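Local coordinates for protein arsenic responsive repressor ArsR (PDB 6J0E) that represses transcription as an ArsR-family winged-helix dimer, with repression relieved on As(III) binding, at the interface of chains A and B. Coordinates in Å, arbitrary orientation; residue numbers count along the deposited sequence, not the author numbering. Chains: chain A/B, Arsenic responsive repressor ArsR.

Contact 1: the interface of chains A and B. Residues chain A 47, 51, 55, 100, 102, 105; chain B 15-16, 114-115.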
# COMPACT_ATOMS: atom_id res chain seq x y z
N LEU A 47 0.17 -7.06 11.90
CA LEU A 47 -0.84 -6.99 10.85
C LEU A 47 -1.11 -8.33 10.18
O LEU A 47 -2.22 -8.64 9.92
CB LEU A 47 -0.53 -5.87 9.83
CG LEU A 47 -1.41 -5.61 8.62
CD1 LEU A 47 -2.75 -5.10 9.21
CD2 LEU A 47 -0.71 -4.62 7.69
N ALA A 51 -4.80 -10.08 9.98
CA ALA A 51 -5.28 -10.52 8.68
C ALA A 51 -5.60 -12.00 8.56
O ALA A 51 -6.65 -12.35 7.96
CB ALA A 51 -4.28 -10.07 7.56
N CYS A 55 -9.56 -10.44 10.21
CA CYS A 55 -9.74 -9.10 10.67
C CYS A 55 -10.81 -9.03 11.73
O CYS A 55 -11.38 -8.06 11.93
CB CYS A 55 -9.90 -8.05 9.58
SG CYS A 55 -8.47 -7.83 8.52
N VAL A 100 -8.91 -3.79 13.06
CA VAL A 100 -8.35 -3.17 11.87
C VAL A 100 -9.38 -2.27 11.31
O VAL A 100 -10.58 -2.65 11.28
CB VAL A 100 -8.05 -4.22 10.76
CG1 VAL A 100 -7.55 -3.51 9.59
CG2 VAL A 100 -7.04 -5.16 11.27
N PRO A 102 -10.07 -0.47 7.63
CA PRO A 102 -9.61 -0.58 6.28
C PRO A 102 -9.20 0.68 5.63
O PRO A 102 -8.41 0.67 4.59
CB PRO A 102 -10.83 -1.14 5.58
CG PRO A 102 -12.00 -0.59 6.35
CD PRO A 102 -11.52 -0.73 7.73
N PHE A 105 -5.39 1.82 4.78
CA PHE A 105 -4.75 0.80 3.87
C PHE A 105 -5.20 1.15 2.46
O PHE A 105 -4.41 1.10 1.54
CB PHE A 105 -5.09 -0.61 4.27
CG PHE A 105 -4.59 -1.00 5.63
CD1 PHE A 105 -3.25 -1.25 5.74
CD2 PHE A 105 -5.45 -1.17 6.70
CE1 PHE A 105 -2.72 -1.58 6.99
CE2 PHE A 105 -4.93 -1.51 7.95
CZ PHE A 105 -3.58 -1.69 8.08
N CYS B 15 -11.77 -11.20 3.23
CA CYS B 15 -11.34 -9.97 3.71
C CYS B 15 -9.87 -9.63 3.39
O CYS B 15 -9.58 -8.48 2.89
CB CYS B 15 -11.63 -9.91 5.21
SG CYS B 15 -10.83 -8.55 6.16
N CYS B 16 -9.04 -10.62 3.67
CA CYS B 16 -7.61 -10.38 3.48
C CYS B 16 -7.05 -11.53 2.67
O CYS B 16 -5.96 -11.93 2.87
CB CYS B 16 -6.91 -10.27 4.88
SG CYS B 16 -7.24 -8.68 5.69
N ILE B 114 -6.33 -5.06 2.89
CA ILE B 114 -6.75 -5.36 4.24
C ILE B 114 -8.22 -4.88 4.44
O ILE B 114 -8.47 -3.74 4.71
CB ILE B 114 -5.85 -4.54 5.26
CG1 ILE B 114 -4.38 -4.87 5.00
CG2 ILE B 114 -6.28 -4.92 6.71
CD1 ILE B 114 -4.03 -6.24 5.32
N GLY B 115 -9.11 -5.76 4.09
CA GLY B 115 -10.57 -5.51 4.34
C GLY B 115 -11.27 -4.79 3.19
O GLY B 115 -12.44 -4.58 3.30
O HOH W 1 -8.30 -1.54 3.03
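A:Cys55 holds SG anti to its carbonyl carbon (chi1 -64°), while B:Cys15 sets SG anti to its backbone N (chi1 167°). These two rotations bring the cysteine sulfurs of both chains together at the As(III) site of this ArsR-family repressor. A:Cys55 SG lies 3.4 Å from B:Cys15 SG. B:Cys16 turns its SG toward the same spot, and B:Cys15 SG and B:Cys16 SG are 3.6 Å apart. Arsenic is bound at this pocket, which A:Ala51 and A:Cys55 line. Two sulfurs from chain B and one from chain A are consistent with trigonal As(III) thiolate coordination. A:Ala51, near the end of helix 41-52, backs the cluster: its CB meets B:Cys16 CB at 3.8 Å.

Beside the sulfurs, B:Ile114 inserts into an apolar pocket of chain A. Its CB sits over one face of the A:Phe105 ring, offset toward the rim, 4.0 Å from the ring centroid. CG1 and CG2 branch out above the same ring, CG1 over the CD1 side and CG2 over the CD2 side. CG2 also presses on A:Val100 CG1 at 3.4 Å, a tight contact in which the side chains cross at about a right angle. At the rim of the pocket, one water bridges the main-chain carbonyls, 2.7 Å from A:Pro102 O and 2.8 Å from B:Ile114 O.

Contact 2: the interface of chains A and B. Residues chain A 23-25, 28-29, 32; chain B 40-41, 44-45.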
# COMPACT_ATOMS: atom_id res chain seq x y z
N LEU A 23 2.47 14.80 -5.70
CA LEU A 23 1.98 15.01 -4.35
C LEU A 23 2.60 16.30 -3.84
O LEU A 23 3.72 16.68 -4.25
CB LEU A 23 2.39 13.82 -3.42
CG LEU A 23 1.80 12.41 -3.57
CD1 LEU A 23 2.68 11.36 -2.86
CD2 LEU A 23 0.37 12.28 -3.08
N SER A 24 1.86 16.99 -2.96
CA SER A 24 2.36 18.16 -2.38
C SER A 24 3.28 17.87 -1.23
O SER A 24 3.49 16.69 -0.83
CB SER A 24 1.18 19.02 -1.89
OG SER A 24 0.49 18.39 -0.82
N SER A 25 3.92 18.93 -0.75
CA SER A 25 4.81 18.79 0.43
C SER A 25 4.11 18.08 1.61
O SER A 25 4.69 17.14 2.17
CB SER A 25 5.35 20.14 0.85
OG SER A 25 6.33 19.95 1.85
N SER A 28 2.76 14.42 0.85
CA SER A 28 4.03 13.58 0.94
C SER A 28 4.50 13.33 2.43
O SER A 28 4.95 12.16 2.81
CB SER A 28 5.20 14.19 0.06
OG SER A 28 6.01 15.23 0.73
N GLU A 29 4.43 14.38 3.28
CA GLU A 29 4.83 14.26 4.68
C GLU A 29 3.86 13.28 5.36
O GLU A 29 4.30 12.38 6.13
CB GLU A 29 4.82 15.66 5.41
CG GLU A 29 5.96 16.63 5.03
CD GLU A 29 7.32 16.26 5.56
OE1 GLU A 29 7.38 15.54 6.59
OE2 GLU A 29 8.31 16.69 4.90
N ALA A 32 4.37 9.51 3.97
CA ALA A 32 5.58 9.11 4.56
C ALA A 32 5.39 8.65 6.02
O ALA A 32 5.94 7.52 6.45
CB ALA A 32 6.68 10.18 4.50
N ASP B 40 9.78 8.33 3.50
CA ASP B 40 10.53 9.57 3.41
C ASP B 40 9.71 10.47 2.42
O ASP B 40 9.46 10.07 1.31
CB ASP B 40 11.93 9.31 2.83
CG ASP B 40 12.71 10.59 2.61
OD1 ASP B 40 12.38 11.41 1.77
OD2 ASP B 40 13.69 10.79 3.25
N PRO B 41 9.36 11.65 2.78
CA PRO B 41 8.57 12.52 1.89
C PRO B 41 9.15 12.89 0.55
O PRO B 41 8.40 12.90 -0.45
CB PRO B 41 8.39 13.86 2.71
CG PRO B 41 9.14 13.65 3.97
CD PRO B 41 9.88 12.35 3.99
N LEU B 44 8.78 9.97 -1.81
CA LEU B 44 7.41 9.86 -2.33
C LEU B 44 7.13 10.84 -3.43
O LEU B 44 6.44 10.50 -4.40
CB LEU B 44 6.37 10.09 -1.18
CG LEU B 44 6.31 8.90 -0.28
CD1 LEU B 44 5.03 9.15 0.59
CD2 LEU B 44 6.18 7.54 -0.90
N ARG B 45 7.58 12.06 -3.22
CA ARG B 45 7.54 13.08 -4.32
C ARG B 45 8.31 12.75 -5.58
O ARG B 45 7.82 13.09 -6.68
CB ARG B 45 7.95 14.44 -3.82
CG ARG B 45 7.01 14.94 -2.75
CD ARG B 45 6.85 16.47 -2.63
NE ARG B 45 8.14 17.13 -2.55
CZ ARG B 45 8.90 17.30 -1.47
NH1 ARG B 45 8.57 16.80 -0.32
NH2 ARG B 45 10.07 17.94 -1.58
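Helix 25-38 of chain A packs against the start of helix 41-52 of chain B in this ArsR-family winged-helix dimer. B:Pro41 opens its helix and faces A:Ser28, A:Glu29 and A:Ala32. B:Leu44 and B:Arg45, one turn on, continue the contact.

B:Arg45 lies alongside A:Ser28. Its aliphatic part touches first: B:Arg45 CG meets A:Ser28 CB at 3.4 Å. The chain then bends at chi3 (-51°) and brings the guanidinium back toward the serine hydroxyl. B:Arg45 NH1 donates a hydrogen bond to A:Ser28 OG at 3.2 Å. The bond is fairly straight, with 160° at the hydrogen. The hydroxyl sits at the edge of the guanidinium, almost exactly in its plane. A:Ser28 OG in turn donates its own hydrogen to A:Ser25 O, the carbonyl one turn earlier, at 2.7 Å. The hydroxyl approaches this carbonyl from well outside its plane. It is thus both acceptor and donor, and the bond within helix 25-38 probably helps to fix its rotation for the arginine, with OG placed between the backbone N and the carbonyl carbon. A:Leu23 O also comes within 3.5 Å of B:Arg45 CD.

A:Glu29 reaches across B:Pro41 at a slant. Its chain is bent at chi2 (-72°), which lays the carboxylate against the proline ring. A:Glu29 CD is 3.6 Å from B:Pro41 CG. A:Glu29 OE2 remains 5.2 Å from B:Arg45 NH1, so the opposite charges are near but not paired. They may still attract at long range.

Further along the helix, A:Ala32 presents a small methyl to the B:Asp40–B:Pro41 junction. One branch of B:Leu44 covers the neighbouring backbone, with B:Leu44 CD1 3.5 Å from A:Ala32 N.

The C-alpha centres of contact 1 and contact 2 lie about 24 Å apart in the same two-fold dimer interface. The contacts share no residue, but both use helix 41-52. Contact 1 uses the later part of this helix in chain A, and contact 2 uses its first turns in chain B. Because the dimer is symmetric, each copy of helix 41-52 serves both contacts. Contact 1 carries the cysteine sulfurs for arsenic, whereas contact 2 is helix packing. A shift at the arsenic site could therefore be passed along this helix to the dimer packing, although the structure alone does not show this.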